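PDB 4TXG: chitinase from Chromobacterium violaceum, which probably hydrolyses the glycosidic bonds of chitin as a family GH18 glycoside hydrolase, and probably binds the polysaccharide through a carbohydrate-binding module. Local coordinates for residues A[158-163]-A[171-176]; A[178-183]-A[244-249]; A[227-230]-A[236-239]. All blocks are in the same frame, centred on the assembly; numbering follows the deposited sequence.

Contact 1 (A[158-163]-A[171-176]). With CS (cesium ion), chain N.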
loop_
_atom_site.group_PDB
_atom_site.type_symbol
_atom_site.label_atom_id
_atom_site.label_comp_id
_atom_site.label_asym_id
_atom_site.label_seq_id
_atom_site.Cartn_x
_atom_site.Cartn_y
_atom_site.Cartn_z
ATOM N N GLY A 158 5.069 -9.369 6.276
ATOM C CA GLY A 158 5.608 -10.098 5.142
ATOM C C GLY A 158 4.517 -10.717 4.297
ATOM O O GLY A 158 3.605 -11.356 4.830
ATOM N N TYR A 159 4.590 -10.508 2.984
ATOM C CA TYR A 159 3.720 -11.219 2.062
ATOM C C TYR A 159 4.252 -12.615 1.793
ATOM O O TYR A 159 5.416 -12.787 1.423
ATOM C CB TYR A 159 3.583 -10.469 0.742
ATOM C CG TYR A 159 2.502 -9.424 0.765
ATOM C CD1 TYR A 159 1.190 -9.757 0.471
ATOM C CD2 TYR A 159 2.799 -8.100 1.057
ATOM C CE1 TYR A 159 0.196 -8.804 0.487
ATOM C CE2 TYR A 159 1.812 -7.136 1.068
ATOM C CZ TYR A 159 0.509 -7.494 0.781
ATOM O OH TYR A 159 -0.483 -6.533 0.802
ATOM N N PHE A 160 3.385 -13.598 1.985
ATOM C CA PHE A 160 3.670 -15.000 1.690
ATOM C C PHE A 160 2.898 -15.424 0.454
ATOM O O PHE A 160 1.670 -15.418 0.468
ATOM C CB PHE A 160 3.266 -15.881 2.870
ATOM C CG PHE A 160 3.446 -17.351 2.619
ATOM C CD1 PHE A 160 4.683 -17.952 2.830
ATOM C CD2 PHE A 160 2.391 -18.128 2.160
ATOM C CE1 PHE A 160 4.857 -19.308 2.609
ATOM C CE2 PHE A 160 2.555 -19.487 1.928
ATOM C CZ PHE A 160 3.796 -20.081 2.156
ATOM N N THR A 161 3.601 -15.792 -0.609
ATOM C CA THR A 161 2.925 -16.176 -1.844
ATOM C C THR A 161 2.598 -17.656 -1.849
ATOM O O THR A 161 3.385 -18.481 -1.375
ATOM C CB THR A 161 3.770 -15.821 -3.086
ATOM O OG1 THR A 161 5.028 -16.501 -3.027
ATOM C CG2 THR A 161 4.018 -14.316 -3.148
ATOM N N SER A 162 1.433 -17.990 -2.402
ATOM C CA SER A 162 0.914 -19.363 -2.353
ATOM C C SER A 162 1.557 -20.309 -3.349
ATOM O O SER A 162 1.404 -21.533 -3.233
ATOM C CB SER A 162 -0.598 -19.356 -2.597
ATOM O OG SER A 162 -0.902 -18.965 -3.932
ATOM N N TRP A 163 2.267 -19.756 -4.331
ATOM C CA TRP A 163 2.643 -20.558 -5.488
ATOM C C TRP A 163 4.051 -21.145 -5.477
ATOM O O TRP A 163 4.458 -21.747 -6.464
ATOM C CB TRP A 163 2.451 -19.741 -6.778
ATOM C CG TRP A 163 3.014 -18.334 -6.798
ATOM C CD1 TRP A 163 4.268 -17.954 -7.199
ATOM C CD2 TRP A 163 2.323 -17.125 -6.458
ATOM N NE1 TRP A 163 4.403 -16.587 -7.110
ATOM C CE2 TRP A 163 3.219 -16.054 -6.661
ATOM C CE3 TRP A 163 1.030 -16.842 -6.001
ATOM C CZ2 TRP A 163 2.868 -14.727 -6.421
ATOM C CZ3 TRP A 163 0.683 -15.524 -5.759
ATOM C CH2 TRP A 163 1.597 -14.483 -5.968
ATOM N N PRO A 171 12.533 -24.145 -6.336
ATOM C CA PRO A 171 12.670 -23.909 -4.895
ATOM C C PRO A 171 11.343 -23.590 -4.206
ATOM O O PRO A 171 10.595 -22.713 -4.655
ATOM C CB PRO A 171 13.616 -22.704 -4.828
ATOM C CG PRO A 171 14.479 -22.858 -6.037
ATOM C CD PRO A 171 13.557 -23.416 -7.107
ATOM N N ALA A 172 11.058 -24.315 -3.128
ATOM C CA ALA A 172 9.831 -24.102 -2.375
ATOM C C ALA A 172 10.057 -23.074 -1.286
ATOM O O ALA A 172 11.159 -22.943 -0.759
ATOM C CB ALA A 172 9.334 -25.416 -1.764
ATOM N N TYR A 173 9.003 -22.340 -0.957
ATOM C CA TYR A 173 9.005 -21.514 0.235
ATOM C C TYR A 173 7.688 -21.754 0.943
ATOM O O TYR A 173 6.636 -21.315 0.483
ATOM C CB TYR A 173 9.193 -20.036 -0.100
ATOM C CG TYR A 173 9.428 -19.185 1.127
ATOM C CD1 TYR A 173 8.364 -18.662 1.849
ATOM C CD2 TYR A 173 10.719 -18.919 1.573
ATOM C CE1 TYR A 173 8.579 -17.884 2.979
ATOM C CE2 TYR A 173 10.946 -18.144 2.702
ATOM C CZ TYR A 173 9.870 -17.626 3.397
ATOM O OH TYR A 173 10.099 -16.850 4.515
ATOM N N LEU A 174 7.762 -22.475 2.056
ATOM C CA LEU A 174 6.580 -22.942 2.768
ATOM C C LEU A 174 6.348 -22.127 4.028
ATOM O O LEU A 174 7.211 -21.347 4.439
ATOM C CB LEU A 174 6.736 -24.418 3.126
ATOM C CG LEU A 174 7.075 -25.318 1.934
ATOM C CD1 LEU A 174 7.108 -26.770 2.397
ATOM C CD2 LEU A 174 6.054 -25.112 0.810
ATOM N N ALA A 175 5.181 -22.300 4.642
ATOM C CA ALA A 175 4.840 -21.503 5.821
ATOM C C ALA A 175 5.824 -21.801 6.954
ATOM O O ALA A 175 6.066 -20.967 7.828
ATOM C CB ALA A 175 3.394 -21.776 6.254
ATOM N N SER A 176 6.421 -22.986 6.907
ATOM C CA SER A 176 7.418 -23.378 7.892
ATOM C C SER A 176 8.769 -22.687 7.693
ATOM O O SER A 176 9.623 -22.754 8.572
ATOM C CB SER A 176 7.604 -24.901 7.862
ATOM O OG SER A 176 7.858 -25.353 6.544
HETATM CS CS CS N . 11.499 -21.049 10.631
HETATM O O HOH W 1 4.336 -21.213 -1.408
HETATM O O HOH W 2 6.152 -18.398 -0.834
HETATM O O HOH W 3 10.697 -24.054 10.989
HETATM O O HOH W 4 9.865 -21.285 13.094
#

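Contact 2 (A[178-183]-A[244-249]). With CS (cesium ion), chain N.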
loop_
_atom_site.group_PDB
_atom_site.type_symbol
_atom_site.label_atom_id
_atom_site.label_comp_id
_atom_site.label_asym_id
_atom_site.label_seq_id
_atom_site.Cartn_x
_atom_site.Cartn_y
_atom_site.Cartn_z
ATOM N N ILE A 178 8.977 -19.377 7.060
ATOM C CA ILE A 178 8.767 -18.005 7.505
ATOM C C ILE A 178 9.524 -17.726 8.804
ATOM O O ILE A 178 9.545 -18.577 9.698
ATOM C CB ILE A 178 7.253 -17.741 7.710
ATOM C CG1 ILE A 178 6.500 -17.797 6.376
ATOM C CG2 ILE A 178 7.004 -16.401 8.404
ATOM C CD1 ILE A 178 4.981 -17.702 6.537
ATOM N N PRO A 179 10.167 -16.549 8.913
ATOM C CA PRO A 179 10.796 -16.150 10.179
ATOM C C PRO A 179 9.766 -15.644 11.192
ATOM O O PRO A 179 9.674 -14.446 11.465
ATOM C CB PRO A 179 11.750 -15.027 9.756
ATOM C CG PRO A 179 11.076 -14.414 8.562
ATOM C CD PRO A 179 10.450 -15.585 7.829
ATOM N N TRP A 180 8.991 -16.569 11.744
ATOM C CA TRP A 180 7.906 -16.226 12.652
ATOM C C TRP A 180 8.330 -15.375 13.850
ATOM O O TRP A 180 7.555 -14.541 14.323
ATOM C CB TRP A 180 7.242 -17.507 13.156
ATOM C CG TRP A 180 6.404 -18.192 12.118
ATOM C CD1 TRP A 180 6.821 -19.110 11.195
ATOM C CD2 TRP A 180 4.999 -18.016 11.905
ATOM N NE1 TRP A 180 5.757 -19.519 10.424
ATOM C CE2 TRP A 180 4.631 -18.856 10.833
ATOM C CE3 TRP A 180 4.020 -17.231 12.516
ATOM C CZ2 TRP A 180 3.320 -18.927 10.355
ATOM C CZ3 TRP A 180 2.713 -17.315 12.047
ATOM C CH2 TRP A 180 2.381 -18.155 10.973
ATOM N N SER A 181 9.555 -15.576 14.335
ATOM C CA SER A 181 10.008 -14.870 15.532
ATOM C C SER A 181 10.459 -13.435 15.238
ATOM O O SER A 181 10.860 -12.715 16.149
ATOM C CB SER A 181 11.159 -15.628 16.208
ATOM O OG SER A 181 12.328 -15.574 15.415
ATOM N N LYS A 182 10.398 -13.029 13.970
ATOM C CA LYS A 182 10.912 -11.722 13.579
ATOM C C LYS A 182 9.880 -10.872 12.838
ATOM O O LYS A 182 10.210 -9.803 12.331
ATOM C CB LYS A 182 12.161 -11.892 12.708
ATOM C CG LYS A 182 13.237 -12.767 13.360
ATOM C CD LYS A 182 14.515 -12.796 12.541
ATOM C CE LYS A 182 15.542 -13.746 13.145
ATOM N NZ LYS A 182 15.783 -13.473 14.588
ATOM N N LEU A 183 8.639 -11.349 12.785
ATOM C CA LEU A 183 7.549 -10.647 12.097
ATOM C C LEU A 183 6.418 -10.243 13.044
ATOM O O LEU A 183 6.327 -10.736 14.172
ATOM C CB LEU A 183 6.949 -11.532 10.990
ATOM C CG LEU A 183 7.808 -12.055 9.848
ATOM C CD1 LEU A 183 6.974 -12.908 8.936
ATOM C CD2 LEU A 183 8.401 -10.898 9.070
ATOM N N PRO A 244 1.846 -16.615 19.249
ATOM C CA PRO A 244 0.434 -16.211 19.382
ATOM C C PRO A 244 0.159 -14.733 19.107
ATOM O O PRO A 244 -0.999 -14.330 18.964
ATOM C CB PRO A 244 0.113 -16.551 20.840
ATOM C CG PRO A 244 1.439 -16.485 21.541
ATOM C CD PRO A 244 2.438 -17.007 20.542
ATOM N N GLY A 245 1.216 -13.939 19.031
ATOM C CA GLY A 245 1.069 -12.521 18.787
ATOM C C GLY A 245 1.080 -12.191 17.312
ATOM O O GLY A 245 0.606 -11.124 16.911
ATOM N N VAL A 246 1.604 -13.103 16.499
ATOM C CA VAL A 246 1.723 -12.852 15.066
ATOM C C VAL A 246 0.356 -12.965 14.398
ATOM O O VAL A 246 -0.358 -13.946 14.602
ATOM C CB VAL A 246 2.723 -13.825 14.405
ATOM C CG1 VAL A 246 2.740 -13.632 12.885
ATOM C CG2 VAL A 246 4.111 -13.616 14.989
ATOM N N LYS A 247 -0.006 -11.954 13.610
ATOM C CA LYS A 247 -1.295 -11.941 12.915
ATOM C C LYS A 247 -1.190 -12.544 11.517
ATOM O O LYS A 247 -0.171 -12.384 10.850
ATOM C CB LYS A 247 -1.824 -10.504 12.808
ATOM C CG LYS A 247 -1.954 -9.790 14.147
ATOM C CD LYS A 247 -3.097 -10.407 14.961
ATOM C CE LYS A 247 -2.965 -10.102 16.446
ATOM N NZ LYS A 247 -2.774 -8.659 16.680
ATOM N N THR A 248 -2.238 -13.232 11.069
ATOM C CA THR A 248 -2.327 -13.579 9.651
ATOM C C THR A 248 -3.536 -12.910 9.006
ATOM O O THR A 248 -4.613 -12.815 9.605
ATOM C CB THR A 248 -2.396 -15.107 9.423
ATOM O OG1 THR A 248 -3.496 -15.669 10.152
ATOM C CG2 THR A 248 -1.096 -15.759 9.872
ATOM N N LEU A 249 -3.338 -12.414 7.787
ATOM C CA LEU A 249 -4.412 -11.784 7.036
ATOM C C LEU A 249 -4.485 -12.395 5.644
ATOM O O LEU A 249 -3.462 -12.766 5.066
ATOM C CB LEU A 249 -4.208 -10.263 6.936
ATOM C CG LEU A 249 -4.309 -9.503 8.271
ATOM C CD1 LEU A 249 -2.935 -9.362 8.910
ATOM C CD2 LEU A 249 -4.953 -8.142 8.077
HETATM CS CS CS N . 11.499 -21.049 10.631
HETATM O O HOH W 3 10.697 -24.054 10.989
HETATM O O HOH W 4 9.865 -21.285 13.094
#

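Contact 3 (A[227-230]-A[236-239]). With CS (cesium ion), chain E.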
loop_
_atom_site.group_PDB
_atom_site.type_symbol
_atom_site.label_atom_id
_atom_site.label_comp_id
_atom_site.label_asym_id
_atom_site.label_seq_id
_atom_site.Cartn_x
_atom_site.Cartn_y
_atom_site.Cartn_z
ATOM N N LEU A 227 -6.972 -30.495 12.099
ATOM C CA LEU A 227 -7.597 -29.406 11.344
ATOM C C LEU A 227 -8.289 -29.955 10.105
ATOM O O LEU A 227 -7.757 -30.847 9.451
ATOM C CB LEU A 227 -6.557 -28.362 10.933
ATOM C CG LEU A 227 -5.776 -27.752 12.100
ATOM C CD1 LEU A 227 -4.678 -26.829 11.586
ATOM C CD2 LEU A 227 -6.735 -27.008 13.010
ATOM N N PRO A 228 -9.463 -29.413 9.765
ATOM C CA PRO A 228 -10.239 -29.939 8.630
ATOM C C PRO A 228 -9.792 -29.341 7.292
ATOM O O PRO A 228 -10.594 -29.117 6.380
ATOM C CB PRO A 228 -11.663 -29.518 8.975
ATOM C CG PRO A 228 -11.471 -28.197 9.663
ATOM C CD PRO A 228 -10.187 -28.338 10.473
ATOM N N TYR A 229 -8.498 -29.070 7.205
ATOM C CA TYR A 229 -7.862 -28.587 5.986
ATOM C C TYR A 229 -6.389 -28.921 6.069
ATOM O O TYR A 229 -5.840 -29.052 7.164
ATOM C CB TYR A 229 -8.048 -27.078 5.792
ATOM C CG TYR A 229 -7.793 -26.229 7.019
ATOM C CD1 TYR A 229 -8.824 -25.941 7.911
ATOM C CD2 TYR A 229 -6.531 -25.691 7.271
ATOM C CE1 TYR A 229 -8.605 -25.155 9.033
ATOM C CE2 TYR A 229 -6.297 -24.902 8.397
ATOM C CZ TYR A 229 -7.341 -24.635 9.269
ATOM O OH TYR A 229 -7.120 -23.852 10.382
ATOM N N LYS A 230 -5.753 -29.060 4.910
ATOM C CA LYS A 230 -4.312 -29.258 4.861
ATOM C C LYS A 230 -3.666 -27.995 4.292
ATOM O O LYS A 230 -4.098 -26.890 4.614
ATOM C CB LYS A 230 -3.969 -30.497 4.033
ATOM C CG LYS A 230 -4.479 -31.787 4.673
ATOM C CD LYS A 230 -3.994 -33.033 3.946
ATOM C CE LYS A 230 -4.565 -33.118 2.546
ATOM N NZ LYS A 230 -4.316 -34.468 1.942
ATOM N N LEU A 236 -0.028 -22.514 8.749
ATOM C CA LEU A 236 -0.215 -21.190 9.358
ATOM C C LEU A 236 -0.886 -21.315 10.724
ATOM O O LEU A 236 -0.450 -20.708 11.706
ATOM C CB LEU A 236 -1.043 -20.270 8.446
ATOM C CG LEU A 236 -0.375 -19.811 7.148
ATOM C CD1 LEU A 236 -1.373 -18.976 6.342
ATOM C CD2 LEU A 236 0.882 -19.011 7.425
ATOM N N THR A 237 -1.927 -22.137 10.796
ATOM C CA THR A 237 -2.650 -22.318 12.056
ATOM C C THR A 237 -1.743 -22.900 13.130
ATOM O O THR A 237 -1.751 -22.459 14.287
ATOM C CB THR A 237 -3.875 -23.220 11.851
ATOM O OG1 THR A 237 -4.767 -22.585 10.924
ATOM C CG2 THR A 237 -4.612 -23.447 13.175
ATOM N N GLN A 238 -0.945 -23.886 12.738
ATOM C CA GLN A 238 -0.010 -24.514 13.675
ATOM C C GLN A 238 1.049 -23.562 14.228
ATOM O O GLN A 238 1.320 -23.542 15.429
ATOM C CB GLN A 238 0.692 -25.676 12.999
ATOM C CG GLN A 238 -0.148 -26.912 12.855
ATOM C CD GLN A 238 0.693 -28.057 12.371
ATOM O OE1 GLN A 238 1.365 -28.712 13.163
ATOM N NE2 GLN A 238 0.700 -28.283 11.059
ATOM N N TYR A 239 1.677 -22.798 13.344
ATOM C CA TYR A 239 2.773 -21.939 13.779
ATOM C C TYR A 239 2.265 -20.775 14.616
ATOM O O TYR A 239 2.966 -20.306 15.508
ATOM C CB TYR A 239 3.589 -21.443 12.583
ATOM C CG TYR A 239 4.627 -22.452 12.162
ATOM C CD1 TYR A 239 4.305 -23.488 11.303
ATOM C CD2 TYR A 239 5.923 -22.394 12.662
ATOM C CE1 TYR A 239 5.251 -24.437 10.940
ATOM C CE2 TYR A 239 6.875 -23.334 12.304
ATOM C CZ TYR A 239 6.533 -24.354 11.444
ATOM O OH TYR A 239 7.480 -25.295 11.090
HETATM CS CS CS E . 1.978 -31.578 13.531
#

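Contact 1 (A[158-163]-A[171-176])
F160 and Y173 both set CG anti to the backbone N, with chi1 of 176° and -170°. Each ring is thereby carried beside its own carbonyl carbon, and the two converge although neither CB is aimed at the other segment. F160 approaches with one corner: its CE1 lies 3.6 Å from Y173 CD1, at the edge of the tyrosine ring and near its plane. That CE1 is also 3.4 Å from Y173 O, while F160 CZ stands 3.6 Å from A175 N, so the ring end rests obliquely on the main chain of 173-175. No direct hydrogen bond joins the segments. Water spans the gap instead, for water 1 is placed to donate to T161 O at 2.9 Å and to Y173 O at 3.0 Å. Water 2 approaches the same two carbonyls and lies 3.8 Å above one face of the F160 ring, offset toward its rim. F160 belongs to strand 155-161 of the GH18 (beta/alpha)8 barrel, where H232 meets its ring edge-to-face and I186 and Y188 touch it from the adjacent strand. Two carbonyl oxygens cannot bond each other; water can provide the donors that T161 O and Y173 O both lack in each other, so the loop is joined to the strand end by buried ring contacts and bridging water, without direct polar pairing.

Contact 2 (A[178-183]-A[244-249])
W180 and V246 cross at about a right angle, and the two methyls of V246 divide the work. CG1 takes the indole: it lies 3.8 Å from W180 CZ3 and equally near CE3, so the benzo part of the ring is met. The approach is oblique, with CG1 displaced from the indole plane toward the side where I178 CG2 sits. With chi1 at 175°, V246 holds CG1 anti to its backbone N and turns CG2 the other way, toward main-chain oxygens. CG2 is 3.6 Å from W180 O and 3.7 Å from L183 O, contacts of a methyl with carbonyls whose polar need is met elsewhere, since both accept from N150 ND2. Further along the indole, W180 CH2 reaches T248 CG2 at 4.4 Å, again obliquely.

Other groups fix how the tryptophan is turned. I178 CG2 stands 3.8 Å above one face, offset toward the rim, and Y239 stacks from the opposite side. At the pyrrole side NE1 is hydrogen-bonded to A175 O, which satisfies the buried nitrogen and restrains rotation of the ring. T248 sends its hydroxyl elsewhere, to K240 NZ. Ahead of W180, I178 O binds a caesium ion at 3.3 Å.

In the GH18 barrel this joins the loop leading into strand 185-193 to V246, just ahead of strand 247-253, and to T248 within it; the two strands are parallel neighbours, and K247 forms backbone bonds with T184 and I186. Helix 231-242 supplies Y239 and K240 beside the contact, while helix 627-636 touches the loop at P179, K182 and L183.

Contact 3 (A[227-230]-A[236-239])
Y229 and T237 bring the loop before helix 231-242 back onto the helix itself, within the segment of the GH18 (beta/alpha)8 barrel that connects parallel strands 185-193 and 247-253. Y229 has chi1 at 46°, placing CG between its backbone N and carbonyl carbon, a crowded position for an aromatic side chain. Its ring end nevertheless comes nearer the helix than its CB direction suggests. The hydroxyls meet in a hydrogen bond of 2.7 Å between Y229 OH and T237 OG1. T237 OG1 lies at the ring edge and in its plane, and the angle CZ-OH-OG1 is about 124°, reasonable for a phenol oxygen bonded within its ring plane.

T237 can serve two neighbours because its branches part. At chi1 -62° OG1 lies beside the backbone N, where it also bonds F233 O one helical turn earlier, and CG2 is anti to that N. L227 reaches this apolar side tip to tip: its CD1 is 3.7 Å from T237 CB and just as close to T237 CG2, with CD2 at 4.1 Å from CG2. L227 also folds against its own loop, holding CB 4.1 Å above the centre of one face of the Y229 ring. Y304 meets that tyrosine edge-to-face, adding to its burial.

Beside T237, Q238 extends beyond CG and directs its amide away from the leucine contact. NE2 bonds E222 O, which helps define the amide's orientation, and the other end of the group faces a bound caesium ion, with Q238 OE1 3.0 Å from the metal.

Contacts 1 and 2 are buried and reach the same barrel sheet, whereas contact 3 is only partly buried and lies farther from the chain's centre. Their chemistry differs: 158-163/171-176 combines aromatic packing with bridging water, 178-183/244-249 is van der Waals packing of a valine on an indole and on carbonyl oxygens, with no hydrogen bond across it, and 227-230/236-239 alone has a direct hydrogen bond, between hydroxyls. Loop 162-184 contributes to contacts 1 and 2, which share a caesium ion through S176 O and I178 O. Contact 3 lies between the segments of contact 2 in sequence and meets it at W180 CE2, 3.3 Å from Y239 CB. Contact 1 reaches the same helix, with A175 CB 3.9 Å from L236 CD2.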